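Local coordinates for protein dihydroxyacetone kinase (Citrobacter freundii, PDB 1UN8) that phosphorylates dihydroxyacetone with ATP, working as a homodimer whose chains also carry an eight-helix barrel with a tightly bound phospholipid, at residues V41-L46 / F165-Y170; V158-G163 / L318-E323; Q463-F466 / A470-G473; L485-A490 / L495-D500. All blocks are in the same frame, centred on the assembly; numbering follows the deposited sequence.

Contacts 1 and 2 belong to the DhaK part of the chain and 3 and 4 to the DhaL part, on opposite sides of the chain's centre. The first two, both partly buried, share helix 155-167, have centres about 11 Å apart and touch each other. Contact 1 ties the helix end to a strand with one salt bridge, whereas contact 2 has a buried lysine bonded to carbonyl oxygens. Contacts 3 and 4 have centres about 18 Å apart. Contact 3 joins helix 453-468 to the loop after it, at the surface, polar and water-bridged, beside the second subunit; contact 4 joins helices 478-490 and 495-511 and is partly buried, mostly apolar and next to the lipid.

Contact 1. Residues V41-L46 / F165-Y170; sequences VVRRDL and FAERGY
Arg43 reaches Glu167 because CG of Arg43 sits between its own backbone N and carbonyl carbon (chi1 51°), after which the chain runs out and bends at chi3; Glu167 comes from the opposite direction, its chain folded at chi2 (-75°). The two groups meet end-on. Both terminal nitrogens of the guanidinium converge on a single carboxylate oxygen, Arg43 NH1 lying 2.7 Å from Glu167 OE1 and Arg43 NH2 2.8 Å from that same OE1, so the pair is a forked salt bridge and not the side-by-side kind that uses both oxygens. The oxygen lies close to the guanidinium plane, and the two flat groups are turned 30° apart. NH1 approaches nearly along the C-O bond, NH2 from the syn side. Glu167 OE1 also takes a weak hydrogen bond from Gly72 N, while the Arg43 side chain rests on Lys71, which places the bridge beside the loop preceding strand 76-80. That strand pairs with strand 40-43, which supplies the arginine. Glu167 stands on the last turn of helix 155-167. The chain then turns off through Gly169, whose phi is positive: Tyr170 N bonds to Phe165 O at 3.2 Å and Gly169 N to Ala166 O at 3.2 Å. Strand 40-43, in one of the two mixed sheets of the DhaK part, is thus tied to a helix terminus closed by a Schellman motif.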
loop_
_atom_site.group_PDB
_atom_site.type_symbol
_atom_site.label_atom_id
_atom_site.label_comp_id
_atom_site.label_asym_id
_atom_site.label_seq_id
_atom_site.Cartn_x
_atom_site.Cartn_y
_atom_site.Cartn_z
ATOM N N VAL A 41 -15.237 13.056 11.716
ATOM C CA VAL A 41 -15.403 11.692 12.176
ATOM C C VAL A 41 -15.047 11.755 13.633
ATOM O O VAL A 41 -14.058 12.380 14.007
ATOM C CB VAL A 41 -14.452 10.712 11.497
ATOM C CG1 VAL A 41 -14.526 9.351 12.197
ATOM C CG2 VAL A 41 -14.828 10.567 10.039
ATOM N N VAL A 42 -15.858 11.117 14.460
ATOM C CA VAL A 42 -15.614 11.137 15.889
ATOM C C VAL A 42 -15.764 9.748 16.475
ATOM O O VAL A 42 -16.378 8.879 15.865
ATOM C CB VAL A 42 -16.597 12.087 16.591
ATOM C CG1 VAL A 42 -17.951 11.410 16.762
ATOM C CG2 VAL A 42 -16.022 12.515 17.915
ATOM N N ARG A 43 -15.199 9.540 17.654
ATOM C CA ARG A 43 -15.285 8.244 18.305
ATOM C C ARG A 43 -16.590 8.098 19.071
ATOM O O ARG A 43 -17.147 9.084 19.552
ATOM C CB ARG A 43 -14.104 8.058 19.249
ATOM C CG ARG A 43 -13.898 9.206 20.192
ATOM C CD ARG A 43 -12.567 9.093 20.916
ATOM N NE ARG A 43 -12.536 7.985 21.867
ATOM C CZ ARG A 43 -11.554 7.776 22.741
ATOM N NH1 ARG A 43 -10.513 8.606 22.782
ATOM N NH2 ARG A 43 -11.615 6.745 23.581
ATOM N N ARG A 44 -17.080 6.864 19.163
ATOM C CA ARG A 44 -18.320 6.571 19.872
ATOM C C ARG A 44 -18.041 6.439 21.372
ATOM O O ARG A 44 -18.954 6.425 22.192
ATOM C CB ARG A 44 -18.936 5.291 19.301
ATOM C CG ARG A 44 -19.461 5.474 17.887
ATOM C CD ARG A 44 -19.079 4.317 16.991
ATOM N NE ARG A 44 -19.783 3.084 17.334
ATOM C CZ ARG A 44 -21.088 2.898 17.161
ATOM N NH1 ARG A 44 -21.835 3.866 16.649
ATOM N NH2 ARG A 44 -21.643 1.744 17.500
ATOM N N ASP A 45 -16.758 6.364 21.709
ATOM C CA ASP A 45 -16.298 6.264 23.093
ATOM C C ASP A 45 -16.211 7.638 23.718
ATOM O O ASP A 45 -15.413 7.843 24.627
ATOM C CB ASP A 45 -14.888 5.671 23.153
ATOM C CG ASP A 45 -14.851 4.220 22.787
ATOM O OD1 ASP A 45 -15.380 3.877 21.704
ATOM O OD2 ASP A 45 -14.287 3.429 23.581
ATOM N N LEU A 46 -17.005 8.588 23.245
ATOM C CA LEU A 46 -16.917 9.931 23.796
ATOM C C LEU A 46 -16.977 10.049 25.315
ATOM O O LEU A 46 -18.026 9.844 25.926
ATOM C CB LEU A 46 -17.988 10.830 23.193
ATOM C CG LEU A 46 -17.434 11.837 22.185
ATOM C CD1 LEU A 46 -18.453 12.945 21.970
ATOM C CD2 LEU A 46 -16.130 12.425 22.713
ATOM N N PHE A 165 -1.645 10.390 27.630
ATOM C CA PHE A 165 -1.974 11.244 28.755
ATOM C C PHE A 165 -3.438 11.662 28.819
ATOM O O PHE A 165 -4.036 11.645 29.891
ATOM C CB PHE A 165 -1.056 12.469 28.749
ATOM C CG PHE A 165 0.387 12.135 29.024
ATOM C CD1 PHE A 165 0.815 11.850 30.318
ATOM C CD2 PHE A 165 1.306 12.036 27.984
ATOM C CE1 PHE A 165 2.140 11.467 30.574
ATOM C CE2 PHE A 165 2.633 11.653 28.225
ATOM C CZ PHE A 165 3.049 11.367 29.525
ATOM N N ALA A 166 -4.026 12.023 27.682
ATOM C CA ALA A 166 -5.425 12.440 27.665
ATOM C C ALA A 166 -6.377 11.358 28.175
ATOM O O ALA A 166 -7.297 11.657 28.940
ATOM C CB ALA A 166 -5.831 12.870 26.261
ATOM N N GLU A 167 -6.164 10.112 27.752
ATOM C CA GLU A 167 -7.022 9.006 28.179
ATOM C C GLU A 167 -6.924 8.758 29.671
ATOM O O GLU A 167 -7.899 8.372 30.310
ATOM C CB GLU A 167 -6.661 7.714 27.434
ATOM C CG GLU A 167 -7.224 7.644 26.024
ATOM C CD GLU A 167 -8.713 7.343 25.997
ATOM O OE1 GLU A 167 -9.364 7.632 24.964
ATOM O OE2 GLU A 167 -9.224 6.801 27.004
ATOM N N ARG A 168 -5.737 8.994 30.216
ATOM C CA ARG A 168 -5.480 8.785 31.628
ATOM C C ARG A 168 -5.819 9.986 32.502
ATOM O O ARG A 168 -5.246 10.172 33.567
ATOM C CB ARG A 168 -4.025 8.357 31.808
ATOM C CG ARG A 168 -3.779 7.018 31.148
ATOM C CD ARG A 168 -2.332 6.572 31.136
ATOM N NE ARG A 168 -2.245 5.204 30.629
ATOM C CZ ARG A 168 -2.603 4.831 29.400
ATOM N NH1 ARG A 168 -3.067 5.726 28.532
ATOM N NH2 ARG A 168 -2.521 3.552 29.048
ATOM N N GLY A 169 -6.759 10.797 32.026
ATOM C CA GLY A 169 -7.219 11.950 32.770
ATOM C C GLY A 169 -6.286 13.099 33.104
ATOM O O GLY A 169 -6.670 13.972 33.892
ATOM N N TYR A 170 -5.078 13.133 32.547
ATOM C CA TYR A 170 -4.194 14.252 32.851
ATOM C C TYR A 170 -4.814 15.537 32.305
ATOM O O TYR A 170 -5.645 15.496 31.405
ATOM C CB TYR A 170 -2.817 14.041 32.243
ATOM C CG TYR A 170 -2.007 12.948 32.902
ATOM C CD1 TYR A 170 -2.243 11.608 32.606
ATOM C CD2 TYR A 170 -0.975 13.263 33.796
ATOM C CE1 TYR A 170 -1.463 10.595 33.179
ATOM C CE2 TYR A 170 -0.189 12.272 34.378
ATOM C CZ TYR A 170 -0.432 10.933 34.065
ATOM O OH TYR A 170 0.361 9.940 34.617
#

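Contact 2. Residues V158-G163 / L318-E323; sequences VHKIAG and LLTEVE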
loop_
_atom_site.group_PDB
_atom_site.type_symbol
_atom_site.label_atom_id
_atom_site.label_comp_id
_atom_site.label_asym_id
_atom_site.label_seq_id
_atom_site.Cartn_x
_atom_site.Cartn_y
_atom_site.Cartn_z
ATOM N N VAL A 158 3.033 11.902 17.582
ATOM C CA VAL A 158 2.630 12.936 18.519
ATOM C C VAL A 158 1.225 12.603 19.017
ATOM O O VAL A 158 0.922 12.768 20.200
ATOM C CB VAL A 158 2.652 14.334 17.858
ATOM C CG1 VAL A 158 2.083 15.374 18.805
ATOM C CG2 VAL A 158 4.084 14.707 17.500
ATOM N N HIS A 159 0.368 12.117 18.122
ATOM C CA HIS A 159 -0.988 11.749 18.522
ATOM C C HIS A 159 -0.893 10.684 19.616
ATOM O O HIS A 159 -1.594 10.738 20.617
ATOM C CB HIS A 159 -1.783 11.157 17.347
ATOM C CG HIS A 159 -2.192 12.154 16.307
ATOM N ND1 HIS A 159 -2.094 13.516 16.499
ATOM C CD2 HIS A 159 -2.773 11.985 15.094
ATOM C CE1 HIS A 159 -2.600 14.143 15.449
ATOM N NE2 HIS A 159 -3.021 13.237 14.585
ATOM N N LYS A 160 -0.006 9.719 19.404
ATOM C CA LYS A 160 0.186 8.609 20.326
ATOM C C LYS A 160 0.487 9.059 21.750
ATOM O O LYS A 160 -0.115 8.579 22.710
ATOM C CB LYS A 160 1.324 7.713 19.829
ATOM C CG LYS A 160 1.344 6.321 20.449
ATOM C CD LYS A 160 0.015 5.602 20.204
ATOM C CE LYS A 160 0.039 4.184 20.753
ATOM N NZ LYS A 160 0.208 4.145 22.235
ATOM N N ILE A 161 1.444 9.969 21.883
ATOM C CA ILE A 161 1.827 10.483 23.189
ATOM C C ILE A 161 0.709 11.327 23.797
ATOM O O ILE A 161 0.367 11.164 24.973
ATOM C CB ILE A 161 3.131 11.303 23.073
ATOM C CG1 ILE A 161 4.327 10.348 23.122
ATOM C CG2 ILE A 161 3.186 12.368 24.149
ATOM C CD1 ILE A 161 4.809 10.065 24.530
ATOM N N ALA A 162 0.139 12.223 23.001
ATOM C CA ALA A 162 -0.941 13.055 23.488
ATOM C C ALA A 162 -2.084 12.168 23.982
ATOM O O ALA A 162 -2.654 12.397 25.053
ATOM C CB ALA A 162 -1.431 13.966 22.375
ATOM N N GLY A 163 -2.409 11.150 23.190
ATOM C CA GLY A 163 -3.489 10.250 23.540
ATOM C C GLY A 163 -3.268 9.523 24.849
ATOM O O GLY A 163 -4.196 9.356 25.641
ATOM N N LEU A 318 4.423 5.086 23.719
ATOM C CA LEU A 318 4.389 4.480 22.402
ATOM C C LEU A 318 3.882 3.052 22.470
ATOM O O LEU A 318 3.049 2.639 21.668
ATOM C CB LEU A 318 5.778 4.468 21.768
ATOM C CG LEU A 318 6.333 5.754 21.164
ATOM C CD1 LEU A 318 7.636 5.428 20.431
ATOM C CD2 LEU A 318 5.319 6.360 20.202
ATOM N N LEU A 319 4.378 2.308 23.448
ATOM C CA LEU A 319 4.025 0.907 23.607
ATOM C C LEU A 319 2.656 0.568 24.171
ATOM O O LEU A 319 2.281 -0.595 24.200
ATOM C CB LEU A 319 5.099 0.231 24.440
ATOM C CG LEU A 319 6.498 0.435 23.850
ATOM C CD1 LEU A 319 7.525 -0.005 24.855
ATOM C CD2 LEU A 319 6.649 -0.343 22.549
ATOM N N THR A 320 1.902 1.564 24.606
ATOM C CA THR A 320 0.586 1.288 25.161
ATOM C C THR A 320 -0.392 0.925 24.069
ATOM O O THR A 320 -0.392 1.535 23.008
ATOM C CB THR A 320 0.035 2.494 25.924
ATOM O OG1 THR A 320 -0.096 3.609 25.032
ATOM C CG2 THR A 320 0.972 2.879 27.058
ATOM N N GLU A 321 -1.227 -0.074 24.319
ATOM C CA GLU A 321 -2.208 -0.467 23.321
ATOM C C GLU A 321 -3.254 0.629 23.215
ATOM O O GLU A 321 -3.563 1.300 24.200
ATOM C CB GLU A 321 -2.900 -1.773 23.718
ATOM C CG GLU A 321 -1.962 -2.936 23.981
ATOM C CD GLU A 321 -2.713 -4.222 24.316
ATOM O OE1 GLU A 321 -3.571 -4.203 25.232
ATOM O OE2 GLU A 321 -2.442 -5.255 23.664
ATOM N N VAL A 322 -3.787 0.817 22.013
ATOM C CA VAL A 322 -4.841 1.805 21.789
ATOM C C VAL A 322 -5.912 1.102 20.966
ATOM O O VAL A 322 -5.747 -0.068 20.623
ATOM C CB VAL A 322 -4.306 3.046 21.028
ATOM C CG1 VAL A 322 -3.210 3.715 21.844
ATOM C CG2 VAL A 322 -3.770 2.637 19.654
ATOM N N GLU A 323 -7.005 1.790 20.659
ATOM C CA GLU A 323 -8.059 1.176 19.861
ATOM C C GLU A 323 -8.361 2.013 18.631
ATOM O O GLU A 323 -9.290 2.823 18.631
ATOM C CB GLU A 323 -9.336 1.025 20.674
ATOM C CG GLU A 323 -9.118 0.404 22.023
ATOM C CD GLU A 323 -10.416 0.076 22.710
ATOM O OE1 GLU A 323 -11.413 0.808 22.482
ATOM O OE2 GLU A 323 -10.426 -0.910 23.482
#
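Lys160 NZ is the polar centre, and several carbonyl oxygens near the end of helix 314-319 grip it. The shortest bond across the contact runs from Lys160 NZ to Thr320 O at 2.8 Å, with a C=O...N angle of 135° and the nitrogen tilted 21° from the carbonyl plane. Ala317 O is a full hydrogen-bond partner of the same nitrogen beside Thr320 O, and Leu318 O, 3.3 Å from Lys160 NZ, is a weak third. Thr320 OG1 also bonds to Ala317 O, so the hydroxyl and the ammonium group share that carbonyl. The ammonium group therefore meets carbonyls at the C-terminal side of a short helix, where the helix dipole would be expected to favour a positive charge; the ring of Trp327 adds a cation-pi contact. The lysine gets there with chi1 at -162°, which swings CG away from the main-chain nitrogen, and with bends at chi2 and chi4. Its methylenes are packed along the way: Lys160 CG lies 4.0 Å from Leu318 CD2, and Lys160 CE lies 3.5 Å from Val322 CG1. Helix 155-167 carries the lysine on one flank; its other residues pack on strands 52-59 and 104-109 through His159 and Ala162, and on helix 172-184 through Val158 and Ile161.

Contact 3. Residues Q463-F466 / A470-G473; sequences QMKF and ADEG
Lys465 lays its side chain along Ala470 and toward Asp471. CG of Lys465 stands beside the backbone N and anti to the carbonyl carbon (chi1 -64°), the chain continues extended, and a single bend at chi3 (63°) directs CE and NZ to the loop. On the way Lys465 CB passes Ala470 O at 3.8 Å. CB of Asp471 points away from the helix, but a chi1 of -103°, off the usual staggered positions, brings the carboxylate back toward the lysine. The ends then cross at about a right angle: Lys465 CE is 3.9 Å from Asp471 OD1, and the charged atoms, Lys465 NZ and Asp471 OD1, are 4.0 Å apart, which makes a long salt bridge. Each end has a closer partner: Lys465 NZ donates to Gln482 OE1, and Asp471 OD2 forms a salt bridge with Lys147 NZ of the second subunit. The contact spans the exit from helix 453-468, one of the helices of the DhaL alpha barrel, into the loop before helix 478-490; Gly468, at the end of the helix, and Thr476, in the loop, both bind ATP, and the side chain of Ala470 is about 4 Å from that of Thr476. One ordered water bridges the backbones here, donating to Met464 O at 3.1 Å and accepting from Ala470 N at 2.9 Å. Met464, one residue earlier, turns its chain to a different side of the helix, where it packs on Leu435 and Phe439 of helix 430-448 and on Ile478 and Leu481 of helix 478-490. Gln463 NE2 bonds to Glu123 OE1 of the second subunit.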
loop_
_atom_site.group_PDB
_atom_site.type_symbol
_atom_site.label_atom_id
_atom_site.label_comp_id
_atom_site.label_asym_id
_atom_site.label_seq_id
_atom_site.Cartn_x
_atom_site.Cartn_y
_atom_site.Cartn_z
ATOM N N GLN A 463 0.509 -38.518 -14.426
ATOM C CA GLN A 463 1.148 -37.473 -13.643
ATOM C C GLN A 463 1.564 -36.323 -14.553
ATOM O O GLN A 463 1.459 -35.153 -14.187
ATOM C CB GLN A 463 2.356 -38.046 -12.894
ATOM C CG GLN A 463 1.952 -39.048 -11.827
ATOM C CD GLN A 463 0.906 -38.473 -10.880
ATOM O OE1 GLN A 463 -0.285 -38.765 -11.005
ATOM N NE2 GLN A 463 1.353 -37.669 -9.912
ATOM N N MET A 464 2.024 -36.656 -15.749
ATOM C CA MET A 464 2.430 -35.627 -16.681
ATOM C C MET A 464 1.210 -34.748 -16.990
ATOM O O MET A 464 1.315 -33.523 -17.100
ATOM C CB MET A 464 2.984 -36.276 -17.947
ATOM C CG MET A 464 3.554 -35.306 -18.952
ATOM S SD MET A 464 4.763 -36.115 -20.013
ATOM C CE MET A 464 3.720 -37.283 -20.861
ATOM N N LYS A 465 0.041 -35.372 -17.093
ATOM C CA LYS A 465 -1.184 -34.628 -17.394
ATOM C C LYS A 465 -1.647 -33.764 -16.231
ATOM O O LYS A 465 -2.086 -32.633 -16.424
ATOM C CB LYS A 465 -2.311 -35.588 -17.794
ATOM C CG LYS A 465 -2.032 -36.349 -19.083
ATOM C CD LYS A 465 -3.068 -37.433 -19.350
ATOM C CE LYS A 465 -4.450 -36.842 -19.544
ATOM N NZ LYS A 465 -5.413 -37.886 -19.992
ATOM N N PHE A 466 -1.545 -34.299 -15.020
ATOM C CA PHE A 466 -1.972 -33.569 -13.840
ATOM C C PHE A 466 -1.218 -32.252 -13.668
ATOM O O PHE A 466 -1.823 -31.199 -13.489
ATOM C CB PHE A 466 -1.776 -34.422 -12.585
ATOM C CG PHE A 466 -2.234 -33.738 -11.336
ATOM C CD1 PHE A 466 -3.588 -33.714 -10.998
ATOM C CD2 PHE A 466 -1.323 -33.043 -10.538
ATOM C CE1 PHE A 466 -4.034 -33.004 -9.884
ATOM C CE2 PHE A 466 -1.755 -32.329 -9.420
ATOM C CZ PHE A 466 -3.120 -32.311 -9.094
ATOM N N ALA A 470 -2.237 -30.538 -19.712
ATOM C CA ALA A 470 -2.686 -30.860 -21.067
ATOM C C ALA A 470 -3.597 -32.076 -21.127
ATOM O O ALA A 470 -3.547 -32.957 -20.267
ATOM C CB ALA A 470 -1.489 -31.067 -21.977
ATOM N N ASP A 471 -4.437 -32.102 -22.156
ATOM C CA ASP A 471 -5.375 -33.197 -22.390
ATOM C C ASP A 471 -5.264 -33.660 -23.825
ATOM O O ASP A 471 -4.617 -33.009 -24.655
ATOM C CB ASP A 471 -6.816 -32.751 -22.134
ATOM C CG ASP A 471 -7.348 -33.245 -20.811
ATOM O OD1 ASP A 471 -7.329 -34.485 -20.603
ATOM O OD2 ASP A 471 -7.783 -32.399 -19.987
ATOM N N GLU A 472 -5.891 -34.789 -24.124
ATOM C CA GLU A 472 -5.851 -35.289 -25.486
ATOM C C GLU A 472 -6.575 -34.267 -26.350
ATOM O O GLU A 472 -7.719 -33.898 -26.070
ATOM C CB GLU A 472 -6.522 -36.658 -25.583
ATOM C CG GLU A 472 -5.582 -37.712 -26.129
ATOM C CD GLU A 472 -6.196 -39.091 -26.198
ATOM O OE1 GLU A 472 -6.764 -39.541 -25.177
ATOM O OE2 GLU A 472 -6.093 -39.728 -27.271
ATOM N N GLY A 473 -5.888 -33.794 -27.382
ATOM C CA GLY A 473 -6.469 -32.806 -28.258
ATOM C C GLY A 473 -5.806 -31.450 -28.121
ATOM O O GLY A 473 -6.064 -30.565 -28.937
HETATM O O HOH W 1 0.187 -32.089 -19.617
#

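Contact 4. Residues L485-A490 / L495-D500; sequences LTSLLA and LQAAFD
Ser487 and Leu488 pack against Ala497, Ala498 and Leu495 where two consecutive DhaL helices, joined by a short loop, run back along each other. The geometry supports this reading: the axes of segments 485-490 and 495-500 approach to 8.1 Å, and their directions differ by 155°, close to antiparallel. The tightest backbone approach, 5.1 Å between Ser487 CA and Ala498 CA, is made by residues with small side chains. A chi1 of -180° turns the serine hydroxyl off its own main-chain nitrogen and across to the other helix, with Ser487 OG 3.4 Å from Ala497 CB. Ser487 OG is also 3.3 Å from Ala498 N, but the angle is poor, so the pair counts as packing and not as a hydrogen bond. Leu488 adds the apolar half. Its branch point is set against the alanine methyl, Leu488 CG to Ala498 CB measuring 3.6 Å, with CD2 of the same leucine at 3.7 Å from that methyl. The tip of Leu488 then meets the other leucine, CD2 of Leu488 lying 4.3 Å from CD2 of Leu495. Leu488 and Ala498 both lie on Phe543, so helix 534-547 packs on both helices, while helix 453-468 adjoins helix 478-490 through Val454 and Leu488. The Leu495 side chain comes within about 4 Å of the bound phospholipid. This is the antiparallel pairing of neighbouring helices characteristic of the eight-helix alpha barrel, whose interior forms the lipid pocket.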
loop_
_atom_site.group_PDB
_atom_site.type_symbol
_atom_site.label_atom_id
_atom_site.label_comp_id
_atom_site.label_asym_id
_atom_site.label_seq_id
_atom_site.Cartn_x
_atom_site.Cartn_y
_atom_site.Cartn_z
ATOM N N LEU A 485 -0.299 -45.920 -25.163
ATOM C CA LEU A 485 -0.300 -46.582 -23.865
ATOM C C LEU A 485 -1.608 -47.314 -23.624
ATOM O O LEU A 485 -1.648 -48.326 -22.917
ATOM C CB LEU A 485 -0.028 -45.581 -22.739
ATOM C CG LEU A 485 1.401 -45.020 -22.764
ATOM C CD1 LEU A 485 1.650 -44.190 -21.528
ATOM C CD2 LEU A 485 2.406 -46.162 -22.841
ATOM N N THR A 486 -2.680 -46.813 -24.220
ATOM C CA THR A 486 -3.962 -47.471 -24.066
ATOM C C THR A 486 -3.946 -48.722 -24.941
ATOM O O THR A 486 -4.397 -49.790 -24.521
ATOM C CB THR A 486 -5.110 -46.554 -24.484
ATOM O OG1 THR A 486 -5.150 -45.426 -23.604
ATOM C CG2 THR A 486 -6.432 -47.283 -24.401
ATOM N N SER A 487 -3.409 -48.597 -26.151
ATOM C CA SER A 487 -3.333 -49.740 -27.048
ATOM C C SER A 487 -2.589 -50.889 -26.360
ATOM O O SER A 487 -3.062 -52.028 -26.343
ATOM C CB SER A 487 -2.609 -49.357 -28.335
ATOM O OG SER A 487 -2.527 -50.456 -29.220
ATOM N N LEU A 488 -1.433 -50.574 -25.782
ATOM C CA LEU A 488 -0.613 -51.563 -25.101
ATOM C C LEU A 488 -1.287 -52.161 -23.872
ATOM O O LEU A 488 -1.041 -53.309 -23.522
ATOM C CB LEU A 488 0.727 -50.938 -24.707
ATOM C CG LEU A 488 1.644 -50.599 -25.884
ATOM C CD1 LEU A 488 2.830 -49.776 -25.418
ATOM C CD2 LEU A 488 2.113 -51.885 -26.534
ATOM N N LEU A 489 -2.141 -51.385 -23.220
ATOM C CA LEU A 489 -2.830 -51.856 -22.026
ATOM C C LEU A 489 -3.792 -52.991 -22.366
ATOM O O LEU A 489 -4.125 -53.815 -21.512
ATOM C CB LEU A 489 -3.593 -50.701 -21.379
ATOM C CG LEU A 489 -3.819 -50.779 -19.866
ATOM C CD1 LEU A 489 -2.488 -50.990 -19.156
ATOM C CD2 LEU A 489 -4.493 -49.499 -19.384
ATOM N N ALA A 490 -4.239 -53.028 -23.617
ATOM C CA ALA A 490 -5.149 -54.072 -24.075
ATOM C C ALA A 490 -4.357 -55.174 -24.779
ATOM O O ALA A 490 -4.668 -56.357 -24.650
ATOM C CB ALA A 490 -6.183 -53.484 -25.018
ATOM N N LEU A 495 3.114 -54.274 -30.550
ATOM C CA LEU A 495 3.759 -52.994 -30.796
ATOM C C LEU A 495 3.267 -52.296 -32.053
ATOM O O LEU A 495 3.308 -51.071 -32.136
ATOM C CB LEU A 495 5.275 -53.178 -30.854
ATOM C CG LEU A 495 5.901 -53.453 -29.483
ATOM C CD1 LEU A 495 7.338 -53.930 -29.639
ATOM C CD2 LEU A 495 5.834 -52.182 -28.643
ATOM N N GLN A 496 2.797 -53.064 -33.027
ATOM C CA GLN A 496 2.294 -52.479 -34.264
ATOM C C GLN A 496 1.040 -51.672 -33.975
ATOM O O GLN A 496 0.844 -50.585 -34.515
ATOM C CB GLN A 496 1.981 -53.578 -35.279
ATOM C CG GLN A 496 1.348 -53.092 -36.582
ATOM C CD GLN A 496 2.222 -52.096 -37.344
ATOM O OE1 GLN A 496 1.734 -51.075 -37.851
ATOM N NE2 GLN A 496 3.528 -52.383 -37.414
ATOM N N ALA A 497 0.187 -52.214 -33.114
ATOM C CA ALA A 497 -1.057 -51.548 -32.755
ATOM C C ALA A 497 -0.766 -50.240 -32.027
ATOM O O ALA A 497 -1.377 -49.214 -32.314
ATOM C CB ALA A 497 -1.902 -52.463 -31.871
ATOM N N ALA A 498 0.166 -50.291 -31.080
ATOM C CA ALA A 498 0.549 -49.125 -30.304
ATOM C C ALA A 498 1.006 -48.000 -31.229
ATOM O O ALA A 498 0.580 -46.850 -31.095
ATOM C CB ALA A 498 1.670 -49.498 -29.331
ATOM N N PHE A 499 1.882 -48.337 -32.167
ATOM C CA PHE A 499 2.383 -47.358 -33.109
ATOM C C PHE A 499 1.240 -46.753 -33.900
ATOM O O PHE A 499 1.110 -45.532 -33.988
ATOM C CB PHE A 499 3.370 -47.999 -34.070
ATOM C CG PHE A 499 3.539 -47.242 -35.343
ATOM C CD1 PHE A 499 3.967 -45.922 -35.328
ATOM C CD2 PHE A 499 3.248 -47.842 -36.562
ATOM C CE1 PHE A 499 4.101 -45.208 -36.512
ATOM C CE2 PHE A 499 3.383 -47.139 -37.749
ATOM C CZ PHE A 499 3.810 -45.818 -37.725
ATOM N N ASP A 500 0.420 -47.613 -34.484
ATOM C CA ASP A 500 -0.706 -47.149 -35.263
ATOM C C ASP A 500 -1.568 -46.167 -34.480
ATOM O O ASP A 500 -2.039 -45.169 -35.014
ATOM C CB ASP A 500 -1.572 -48.321 -35.704
ATOM C CG ASP A 500 -2.445 -47.963 -36.888
ATOM O OD1 ASP A 500 -1.880 -47.774 -38.000
ATOM O OD2 ASP A 500 -3.679 -47.850 -36.703
#